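Local coordinates for glideosome-associated protein 50 (Plasmodium falciparum 3D7, PDB 3TGH), which is a component of the parasite glideosome, the complex for gliding motility and host-cell invasion, and probably helps anchor it to the inner membrane complex, at residues R5-G10 and K24-F29; K31-T36 and F276-L281; V226-S231 and I286-V291. One frame throughout, in Å; residues are numbered along the deposited sequence.

Contact 1 of 3, residues R5-G10 and K24-F29; sequences RFASLG and KYFKQF
Ala-7, on the strand that runs through residues 5-8, and Phe-26, on the helix of residues 24-29, mark the closest approach of the two backbones, their CA atoms lying 8.5 Å apart. At that spacing the gap between strand and helix is bridged mainly by side chains, and a single aromatic residue does most of the bridging. Phe-26 turns its CG away from its own backbone N (chi1 -165°), which carries the ring off the helix surface toward the strand. The far end of the ring makes the contact. Ala-7 CB approaches Phe-26 CE1 to 3.8 Å, arriving obliquely, neither squarely over the ring nor in its plane. Leu-9 meets the same end at two points. Its CB comes within 3.8 Å of Phe-26 CZ, while its CD2 branch lies over one face, 4.0 Å above the ring plane and displaced toward the rim. Leu-9 CG, anti to the backbone N (chi1 -179°), carries the branched end out so that CD2 reaches the ring face. Together the segments bury 152 Å², almost all of it through nonpolar contact. The intervening Ser-8 has its CB directed away from the helix, and its OG bonds to His-279 on the next strand. The case illustrates how strand and helix pack in a beta-alpha-beta unit: helix 17-32 links the parallel neighbours 4-8 and 37-40 and covers one face of their sheet. Phe-26 also touches Ile-38 of the second strand and Met-72 of a loop, and Phe-276, on the antiparallel strand 275-282 at the other flank of 4-8, meets its ring edge-to-face.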
loop_
_atom_site.group_PDB
_atom_site.type_symbol
_atom_site.label_atom_id
_atom_site.label_comp_id
_atom_site.label_asym_id
_atom_site.label_seq_id
_atom_site.Cartn_x
_atom_site.Cartn_y
_atom_site.Cartn_z
ATOM N N ARG A 5 8.552 8.188 -8.266
ATOM C CA ARG A 5 7.798 7.130 -8.925
ATOM C C ARG A 5 7.862 5.826 -8.157
ATOM O O ARG A 5 8.950 5.337 -7.816
ATOM C CB ARG A 5 8.329 6.919 -10.334
ATOM C CG ARG A 5 8.107 8.135 -11.217
ATOM C CD ARG A 5 8.484 7.843 -12.642
ATOM N NE ARG A 5 8.126 8.941 -13.535
ATOM C CZ ARG A 5 8.289 8.922 -14.856
ATOM N NH1 ARG A 5 8.822 7.863 -15.461
ATOM N NH2 ARG A 5 7.921 9.973 -15.578
ATOM N N PHE A 6 6.684 5.256 -7.915
ATOM C CA PHE A 6 6.570 4.015 -7.188
ATOM C C PHE A 6 5.490 3.152 -7.821
ATOM O O PHE A 6 4.660 3.648 -8.582
ATOM C CB PHE A 6 6.333 4.276 -5.687
ATOM C CG PHE A 6 4.974 4.812 -5.346
ATOM C CD1 PHE A 6 3.955 3.943 -4.958
ATOM C CD2 PHE A 6 4.708 6.176 -5.390
ATOM C CE1 PHE A 6 2.695 4.430 -4.614
ATOM C CE2 PHE A 6 3.442 6.671 -5.047
ATOM C CZ PHE A 6 2.440 5.793 -4.664
ATOM N N ALA A 7 5.557 1.854 -7.561
ATOM C CA ALA A 7 4.582 0.904 -8.071
ATOM C C ALA A 7 3.812 0.286 -6.917
ATOM O O ALA A 7 4.307 0.232 -5.790
ATOM C CB ALA A 7 5.275 -0.189 -8.896
ATOM N N SER A 8 2.590 -0.163 -7.204
ATOM C CA SER A 8 1.750 -0.867 -6.239
ATOM C C SER A 8 1.422 -2.251 -6.782
ATOM O O SER A 8 1.033 -2.380 -7.946
ATOM C CB SER A 8 0.433 -0.116 -6.003
ATOM O OG SER A 8 0.639 1.108 -5.324
ATOM N N LEU A 9 1.573 -3.269 -5.934
ATOM C CA LEU A 9 1.290 -4.659 -6.278
ATOM C C LEU A 9 0.588 -5.331 -5.092
ATOM O O LEU A 9 1.142 -5.398 -4.004
ATOM C CB LEU A 9 2.596 -5.396 -6.588
ATOM C CG LEU A 9 2.437 -6.868 -6.986
ATOM C CD1 LEU A 9 1.847 -6.985 -8.396
ATOM C CD2 LEU A 9 3.767 -7.602 -6.863
ATOM N N GLY A 10 -0.627 -5.827 -5.291
ATOM C CA GLY A 10 -1.411 -6.365 -4.168
ATOM C C GLY A 10 -1.883 -7.791 -4.346
ATOM O O GLY A 10 -2.145 -8.226 -5.467
ATOM N N LYS A 24 6.355 -10.406 -15.189
ATOM C CA LYS A 24 7.117 -10.022 -16.380
ATOM C C LYS A 24 6.887 -8.547 -16.720
ATOM O O LYS A 24 7.842 -7.782 -16.881
ATOM C CB LYS A 24 6.749 -10.961 -17.541
ATOM C CG LYS A 24 7.081 -10.481 -18.946
ATOM C CD LYS A 24 6.449 -11.418 -19.981
ATOM C CE LYS A 24 6.091 -10.706 -21.275
ATOM N NZ LYS A 24 5.303 -11.607 -22.177
ATOM N N TYR A 25 5.624 -8.139 -16.791
ATOM C CA TYR A 25 5.291 -6.741 -17.083
ATOM C C TYR A 25 5.675 -5.797 -15.950
ATOM O O TYR A 25 6.090 -4.667 -16.198
ATOM C CB TYR A 25 3.806 -6.603 -17.427
ATOM C CG TYR A 25 3.455 -7.237 -18.756
ATOM C CD1 TYR A 25 2.577 -8.312 -18.840
ATOM C CD2 TYR A 25 4.025 -6.767 -19.933
ATOM C CE1 TYR A 25 2.273 -8.895 -20.072
ATOM C CE2 TYR A 25 3.725 -7.337 -21.162
ATOM C CZ TYR A 25 2.852 -8.396 -21.229
ATOM O OH TYR A 25 2.563 -8.946 -22.459
ATOM N N PHE A 26 5.525 -6.265 -14.713
ATOM C CA PHE A 26 5.928 -5.522 -13.521
ATOM C C PHE A 26 7.388 -5.102 -13.615
ATOM O O PHE A 26 7.712 -3.926 -13.443
ATOM C CB PHE A 26 5.693 -6.394 -12.280
ATOM C CG PHE A 26 5.716 -5.646 -10.969
ATOM C CD1 PHE A 26 4.848 -4.590 -10.733
ATOM C CD2 PHE A 26 6.560 -6.051 -9.947
ATOM C CE1 PHE A 26 4.859 -3.922 -9.506
ATOM C CE2 PHE A 26 6.573 -5.383 -8.724
ATOM C CZ PHE A 26 5.719 -4.326 -8.510
ATOM N N LYS A 27 8.259 -6.068 -13.892
ATOM C CA LYS A 27 9.688 -5.809 -14.069
ATOM C C LYS A 27 9.969 -4.843 -15.223
ATOM O O LYS A 27 10.805 -3.947 -15.094
ATOM C CB LYS A 27 10.445 -7.115 -14.312
ATOM C CG LYS A 27 10.493 -8.054 -13.110
ATOM C CD LYS A 27 11.030 -9.416 -13.533
ATOM C CE LYS A 27 10.912 -10.438 -12.438
ATOM N NZ LYS A 27 11.365 -11.773 -12.910
ATOM N N GLN A 28 9.275 -5.036 -16.341
ATOM C CA GLN A 28 9.441 -4.186 -17.530
ATOM C C GLN A 28 9.128 -2.730 -17.212
ATOM O O GLN A 28 9.909 -1.838 -17.543
ATOM C CB GLN A 28 8.528 -4.660 -18.663
ATOM C CG GLN A 28 8.737 -3.914 -19.990
ATOM C CD GLN A 28 7.586 -4.088 -20.968
ATOM O OE1 GLN A 28 6.511 -4.532 -20.596
ATOM N NE2 GLN A 28 7.811 -3.720 -22.225
ATOM N N PHE A 29 7.984 -2.500 -16.571
ATOM C CA PHE A 29 7.555 -1.146 -16.223
ATOM C C PHE A 29 8.427 -0.508 -15.157
ATOM O O PHE A 29 8.731 0.679 -15.236
ATOM C CB PHE A 29 6.100 -1.130 -15.749
ATOM C CG PHE A 29 5.105 -1.033 -16.860
ATOM C CD1 PHE A 29 4.793 -2.138 -17.632
ATOM C CD2 PHE A 29 4.482 0.168 -17.140
ATOM C CE1 PHE A 29 3.868 -2.050 -18.666
ATOM C CE2 PHE A 29 3.554 0.264 -18.170
ATOM C CZ PHE A 29 3.251 -0.849 -18.931
#

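Contact 2 of 3, residues K31-T36 and F276-L281; sequences KNERVT and FCVHEL
Glu-33 and Val-35 lie either side of Arg-34 in the Schellman motif that ends helix 17-32, and they face strand 275-282: Val-35 meets Val-278, and Glu-33 meets Val-278 and Glu-280. Arg-34 takes the positive phi (59°) on which the motif depends, and the chain then leaves for strand 37-40. The apolar half of the contact is a pair of valines crossing obliquely, with Val-35 CG2 4.0 Å from Val-278 CG1. Glu-33 adds its aliphatic base, CB lying 4.4 Å from the same Val-278 CG1. The polar half is less simple. Glu-33 is bent at chi2 (-88°), Glu-280 is extended beyond CG, and in the conformer described the two side chains meet at about a right angle with their carboxylate planes 41° apart. Glu-33 OE1 and Glu-280 OE2 then come within 2.9 Å, but both are acceptors and Glu-280 occupies two conformers, so this close pairing is doubtful. Lys-289, on the adjoining strand 285-292, supplies a counter-charge: its NZ forms a salt bridge with Glu-33 OE2 and, in this conformer, another with Glu-280 OE2, and would probably ease the repulsion. Arg-5 is tied to the same corner, through a hydrogen bond from NH1 to Glu-33 O and, again in this conformer, a long, weak ion pair from NE to Glu-280 OE2. The arrangement is that of a beta-alpha-beta crossover in which the turn from helix to second strand packs over the sheet, here against an antiparallel strand contributed from late in the chain.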
loop_
_atom_site.group_PDB
_atom_site.type_symbol
_atom_site.label_atom_id
_atom_site.label_comp_id
_atom_site.label_asym_id
_atom_site.label_seq_id
_atom_site.Cartn_x
_atom_site.Cartn_y
_atom_site.Cartn_z
ATOM N N LYS A 31 11.578 -0.966 -14.594
ATOM C CA LYS A 31 12.789 -0.529 -15.290
ATOM C C LYS A 31 12.515 0.699 -16.165
ATOM O O LYS A 31 13.176 1.730 -16.028
ATOM C CB LYS A 31 13.342 -1.671 -16.152
ATOM C CG LYS A 31 14.592 -1.329 -16.959
ATOM C CD LYS A 31 15.812 -1.153 -16.072
ATOM C CE LYS A 31 17.079 -1.015 -16.907
ATOM N NZ LYS A 31 18.299 -0.906 -16.059
ATOM N N ASN A 32 11.530 0.594 -17.051
ATOM C CA ASN A 32 11.307 1.632 -18.060
ATOM C C ASN A 32 10.766 2.942 -17.488
ATOM O O ASN A 32 11.091 4.019 -17.996
ATOM C CB ASN A 32 10.369 1.129 -19.157
ATOM C CG ASN A 32 10.982 0.020 -19.989
ATOM O OD1 ASN A 32 12.191 -0.222 -19.943
ATOM N ND2 ASN A 32 10.143 -0.668 -20.753
ATOM N N GLU A 33 9.947 2.840 -16.443
ATOM C CA GLU A 33 9.364 4.013 -15.789
ATOM C C GLU A 33 10.269 4.582 -14.694
ATOM O O GLU A 33 9.933 5.608 -14.110
ATOM C CB GLU A 33 7.994 3.672 -15.185
ATOM C CG GLU A 33 6.899 3.389 -16.206
ATOM C CD GLU A 33 6.137 4.639 -16.657
ATOM O OE1 GLU A 33 6.367 5.743 -16.114
ATOM O OE2 GLU A 33 5.289 4.507 -17.561
ATOM N N ARG A 34 11.404 3.929 -14.427
ATOM C CA ARG A 34 12.351 4.360 -13.391
ATOM C C ARG A 34 11.681 4.404 -12.010
ATOM O O ARG A 34 11.810 5.372 -11.264
ATOM C CB ARG A 34 12.991 5.714 -13.743
ATOM C CG ARG A 34 13.906 5.678 -14.973
ATOM C CD ARG A 34 13.765 6.941 -15.822
ATOM N NE ARG A 34 14.946 7.197 -16.647
ATOM C CZ ARG A 34 14.982 8.010 -17.704
ATOM N NH1 ARG A 34 13.891 8.661 -18.107
ATOM N NH2 ARG A 34 16.119 8.171 -18.375
ATOM N N VAL A 35 10.948 3.345 -11.690
ATOM C CA VAL A 35 10.354 3.194 -10.363
ATOM C C VAL A 35 11.471 2.993 -9.338
ATOM O O VAL A 35 12.415 2.244 -9.591
ATOM C CB VAL A 35 9.378 2.009 -10.336
ATOM C CG1 VAL A 35 9.001 1.631 -8.896
ATOM C CG2 VAL A 35 8.126 2.334 -11.174
ATOM N N THR A 36 11.369 3.665 -8.194
ATOM C CA THR A 36 12.397 3.558 -7.147
ATOM C C THR A 36 11.975 2.819 -5.866
ATOM O O THR A 36 12.823 2.491 -5.039
ATOM C CB THR A 36 12.967 4.936 -6.788
ATOM O OG1 THR A 36 11.906 5.793 -6.362
ATOM C CG2 THR A 36 13.677 5.545 -8.008
ATOM N N PHE A 276 -1.309 -4.253 -12.108
ATOM C CA PHE A 276 -0.649 -3.477 -11.066
ATOM C C PHE A 276 -0.761 -1.997 -11.404
ATOM O O PHE A 276 -1.258 -1.640 -12.481
ATOM C CB PHE A 276 0.824 -3.907 -10.938
ATOM C CG PHE A 276 1.626 -3.747 -12.207
ATOM C CD1 PHE A 276 2.316 -2.569 -12.468
ATOM C CD2 PHE A 276 1.704 -4.779 -13.128
ATOM C CE1 PHE A 276 3.037 -2.414 -13.643
ATOM C CE2 PHE A 276 2.429 -4.645 -14.296
ATOM C CZ PHE A 276 3.104 -3.463 -14.557
ATOM N N CYS A 277 -0.286 -1.138 -10.503
ATOM C CA CYS A 277 -0.279 0.305 -10.740
ATOM C C CYS A 277 1.116 0.894 -10.699
ATOM O O CYS A 277 1.980 0.408 -9.967
ATOM C CB CYS A 277 -1.086 1.023 -9.675
ATOM S SG CYS A 277 -2.804 0.656 -9.704
ATOM N N VAL A 278 1.310 1.960 -11.466
ATOM C CA VAL A 278 2.493 2.791 -11.356
ATOM C C VAL A 278 2.030 4.221 -11.066
ATOM O O VAL A 278 1.106 4.728 -11.707
ATOM C CB VAL A 278 3.347 2.732 -12.629
ATOM C CG1 VAL A 278 4.546 3.668 -12.502
ATOM C CG2 VAL A 278 3.805 1.295 -12.882
ATOM N N HIS A 279 2.663 4.858 -10.086
ATOM C CA HIS A 279 2.239 6.171 -9.611
ATOM C C HIS A 279 3.400 7.133 -9.764
ATOM O O HIS A 279 4.540 6.767 -9.503
ATOM C CB HIS A 279 1.830 6.129 -8.141
ATOM C CG HIS A 279 0.911 5.006 -7.785
ATOM N ND1 HIS A 279 -0.458 5.145 -7.749
ATOM C CD2 HIS A 279 1.170 3.726 -7.422
ATOM C CE1 HIS A 279 -1.006 3.997 -7.384
ATOM N NE2 HIS A 279 -0.038 3.120 -7.180
ATOM N N GLU A 280 3.092 8.358 -10.170
ATOM C CA GLU A 280 4.097 9.395 -10.374
ATOM C C GLU A 280 3.695 10.656 -9.595
ATOM O O GLU A 280 2.635 11.235 -9.847
ATOM C CB GLU A 280 4.234 9.705 -11.875
ATOM C CG GLU A 280 4.507 8.469 -12.764
ATOM C CD GLU A 280 4.329 8.720 -14.269
ATOM O OE1 GLU A 280 3.879 9.814 -14.678
ATOM O OE2 GLU A 280 4.637 7.798 -15.053
ATOM N N LEU A 281 4.532 11.071 -8.646
ATOM C CA LEU A 281 4.320 12.320 -7.907
ATOM C C LEU A 281 5.158 13.401 -8.568
ATOM O O LEU A 281 6.344 13.185 -8.838
ATOM C CB LEU A 281 4.745 12.190 -6.446
ATOM C CG LEU A 281 3.795 11.526 -5.446
ATOM C CD1 LEU A 281 3.237 10.241 -5.971
ATOM C CD2 LEU A 281 4.524 11.305 -4.125
#

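Contact 3 of 3, residues V226-S231 and I286-V291; sequences VDLYIS and IVTKFV
Asp-227 and Ile-286 bring the two backbones nearest, with 8.4 Å between their CA atoms, and from there the chains run in broadly the same direction while drawing apart. They belong to different sheets: 228-231 lies inside one, 285-292 inside the other, so the contact spans the interface of a two-sheet sandwich. Ile-286 carries it. Its CG1 arm, anti to the carbonyl carbon (chi1 -50°) and extended to the end, pushes CD1 across the gap, where it meets Leu-228 CD1 at 3.7 Å. The two side chains reach toward each other tip to tip. The same Ile-286 methyl also rests 3.8 Å from Asp-227 CB, using the apolar stem of an acidic residue. Two residues beyond Ile-286, Thr-288 OG1 lies 4.2 Å from Leu-228 CD2, a looser approach. The polar ends here are engaged by other parts of the fold. Asp-227 OD1 forms a salt bridge with Lys-307, its OD2 accepts the backbone N-H of Ile-193, and Thr-288 OG1 is hydrogen-bonded to His-279 ND1. Leu-304 of strand 297-305 touches both Asp-227 and Leu-228. The join between the sheets is thus mainly apolar, while the buried carboxylate and hydroxyl keep partners of their own and can sit beside this hydrophobic seam.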
loop_
_atom_site.group_PDB
_atom_site.type_symbol
_atom_site.label_atom_id
_atom_site.label_comp_id
_atom_site.label_asym_id
_atom_site.label_seq_id
_atom_site.Cartn_x
_atom_site.Cartn_y
_atom_site.Cartn_z
ATOM N N VAL A 226 -5.863 13.593 2.820
ATOM C CA VAL A 226 -5.151 12.504 2.185
ATOM C C VAL A 226 -5.466 12.466 0.688
ATOM O O VAL A 226 -6.606 12.692 0.275
ATOM C CB VAL A 226 -5.510 11.162 2.870
ATOM C CG1 VAL A 226 -5.107 9.965 2.016
ATOM C CG2 VAL A 226 -4.870 11.118 4.266
ATOM N N ASP A 227 -4.449 12.180 -0.114
ATOM C CA ASP A 227 -4.588 12.154 -1.568
ATOM C C ASP A 227 -5.112 10.814 -2.075
ATOM O O ASP A 227 -6.090 10.771 -2.832
ATOM C CB ASP A 227 -3.239 12.471 -2.221
ATOM C CG ASP A 227 -2.767 13.877 -1.912
ATOM O OD1 ASP A 227 -3.388 14.842 -2.413
ATOM O OD2 ASP A 227 -1.777 14.023 -1.161
ATOM N N LEU A 228 -4.455 9.733 -1.656
ATOM C CA LEU A 228 -4.763 8.373 -2.102
ATOM C C LEU A 228 -4.872 7.414 -0.922
ATOM O O LEU A 228 -4.016 7.418 -0.037
ATOM C CB LEU A 228 -3.637 7.829 -2.977
ATOM C CG LEU A 228 -3.602 7.984 -4.492
ATOM C CD1 LEU A 228 -3.783 9.409 -4.927
ATOM C CD2 LEU A 228 -2.283 7.408 -4.987
ATOM N N TYR A 229 -5.900 6.569 -0.932
ATOM C CA TYR A 229 -5.903 5.370 -0.102
ATOM C C TYR A 229 -5.835 4.183 -1.051
ATOM O O TYR A 229 -6.754 3.954 -1.830
ATOM C CB TYR A 229 -7.142 5.276 0.806
ATOM C CG TYR A 229 -7.216 3.962 1.573
ATOM C CD1 TYR A 229 -6.121 3.494 2.294
ATOM C CD2 TYR A 229 -8.357 3.178 1.556
ATOM C CE1 TYR A 229 -6.166 2.293 2.979
ATOM C CE2 TYR A 229 -8.418 1.968 2.256
ATOM C CZ TYR A 229 -7.314 1.528 2.958
ATOM O OH TYR A 229 -7.343 0.337 3.647
ATOM N N ILE A 230 -4.709 3.473 -1.016
ATOM C CA ILE A 230 -4.453 2.326 -1.881
ATOM C C ILE A 230 -4.692 1.041 -1.096
ATOM O O ILE A 230 -4.072 0.814 -0.048
ATOM C CB ILE A 230 -2.997 2.339 -2.422
ATOM C CG1 ILE A 230 -2.664 3.695 -3.071
ATOM C CG2 ILE A 230 -2.786 1.163 -3.403
ATOM C CD1 ILE A 230 -1.174 3.865 -3.474
ATOM N N SER A 231 -5.613 0.214 -1.583
ATOM C CA SER A 231 -5.965 -1.024 -0.907
ATOM C C SER A 231 -5.959 -2.183 -1.895
ATOM O O SER A 231 -5.727 -1.999 -3.093
ATOM C CB SER A 231 -7.333 -0.876 -0.238
ATOM O OG SER A 231 -8.312 -0.548 -1.196
ATOM N N ILE A 286 -0.521 13.835 -8.736
ATOM C CA ILE A 286 -0.280 12.401 -8.802
ATOM C C ILE A 286 -0.934 11.814 -10.044
ATOM O O ILE A 286 -2.136 11.987 -10.259
ATOM C CB ILE A 286 -0.847 11.660 -7.583
ATOM C CG1 ILE A 286 -0.386 12.330 -6.289
ATOM C CG2 ILE A 286 -0.409 10.184 -7.628
ATOM C CD1 ILE A 286 -0.889 11.657 -5.036
ATOM N N VAL A 287 -0.131 11.140 -10.859
ATOM C CA VAL A 287 -0.633 10.398 -12.008
ATOM C C VAL A 287 -0.505 8.917 -11.680
ATOM O O VAL A 287 0.582 8.447 -11.336
ATOM C CB VAL A 287 0.162 10.721 -13.290
ATOM C CG1 VAL A 287 -0.327 9.870 -14.452
ATOM C CG2 VAL A 287 0.046 12.202 -13.636
ATOM N N THR A 288 -1.620 8.195 -11.765
ATOM C CA THR A 288 -1.640 6.764 -11.533
ATOM C C THR A 288 -1.978 6.054 -12.838
ATOM O O THR A 288 -2.970 6.389 -13.490
ATOM C CB THR A 288 -2.681 6.395 -10.460
ATOM O OG1 THR A 288 -2.302 6.981 -9.208
ATOM C CG2 THR A 288 -2.790 4.878 -10.301
ATOM N N LYS A 289 -1.140 5.096 -13.223
ATOM C CA LYS A 289 -1.372 4.285 -14.412
ATOM C C LYS A 289 -1.704 2.850 -14.016
ATOM O O LYS A 289 -0.943 2.185 -13.290
ATOM C CB LYS A 289 -0.146 4.306 -15.327
ATOM C CG LYS A 289 0.126 5.656 -15.969
ATOM C CD LYS A 289 1.419 5.629 -16.768
ATOM C CE LYS A 289 1.890 7.029 -17.144
ATOM N NZ LYS A 289 3.228 7.006 -17.817
ATOM N N PHE A 290 -2.860 2.385 -14.477
ATOM C CA PHE A 290 -3.298 1.017 -14.239
ATOM C C PHE A 290 -2.861 0.152 -15.410
ATOM O O PHE A 290 -3.244 0.408 -16.548
ATOM C CB PHE A 290 -4.817 0.960 -14.093
ATOM C CG PHE A 290 -5.324 1.602 -12.840
ATOM C CD1 PHE A 290 -5.516 2.978 -12.774
ATOM C CD2 PHE A 290 -5.606 0.830 -11.720
ATOM C CE1 PHE A 290 -5.976 3.574 -11.607
ATOM C CE2 PHE A 290 -6.071 1.411 -10.556
ATOM C CZ PHE A 290 -6.261 2.786 -10.496
ATOM N N VAL A 291 -2.065 -0.872 -15.121
ATOM C CA VAL A 291 -1.476 -1.721 -16.144
ATOM C C VAL A 291 -2.099 -3.105 -16.100
ATOM O O VAL A 291 -2.162 -3.737 -15.039
ATOM C CB VAL A 291 0.052 -1.857 -15.953
ATOM C CG1 VAL A 291 0.643 -2.730 -17.044
ATOM C CG2 VAL A 291 0.710 -0.480 -15.936
#

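Contacts 1 and 2 lie with centres about 7 Å apart on one side of the first sheet; contact 1 uses helix 17-32 and contact 2 the turn at its C-terminal end. Contact 3 lies about 13 Å from contact 1 and 11 Å from contact 2, centre to centre. Strands 4-8, 275-282 and 285-292, one from each contact, are successive neighbours in that sheet. Along the chain, contact 1 closes before the others open, whereas contacts 2 and 3 interleave. Contacts 1 and 2 thus fasten the helix side to the first sheet and contact 3 fastens that sheet to the second, within the two-sheet sandwich of the metallophosphoesterase fold.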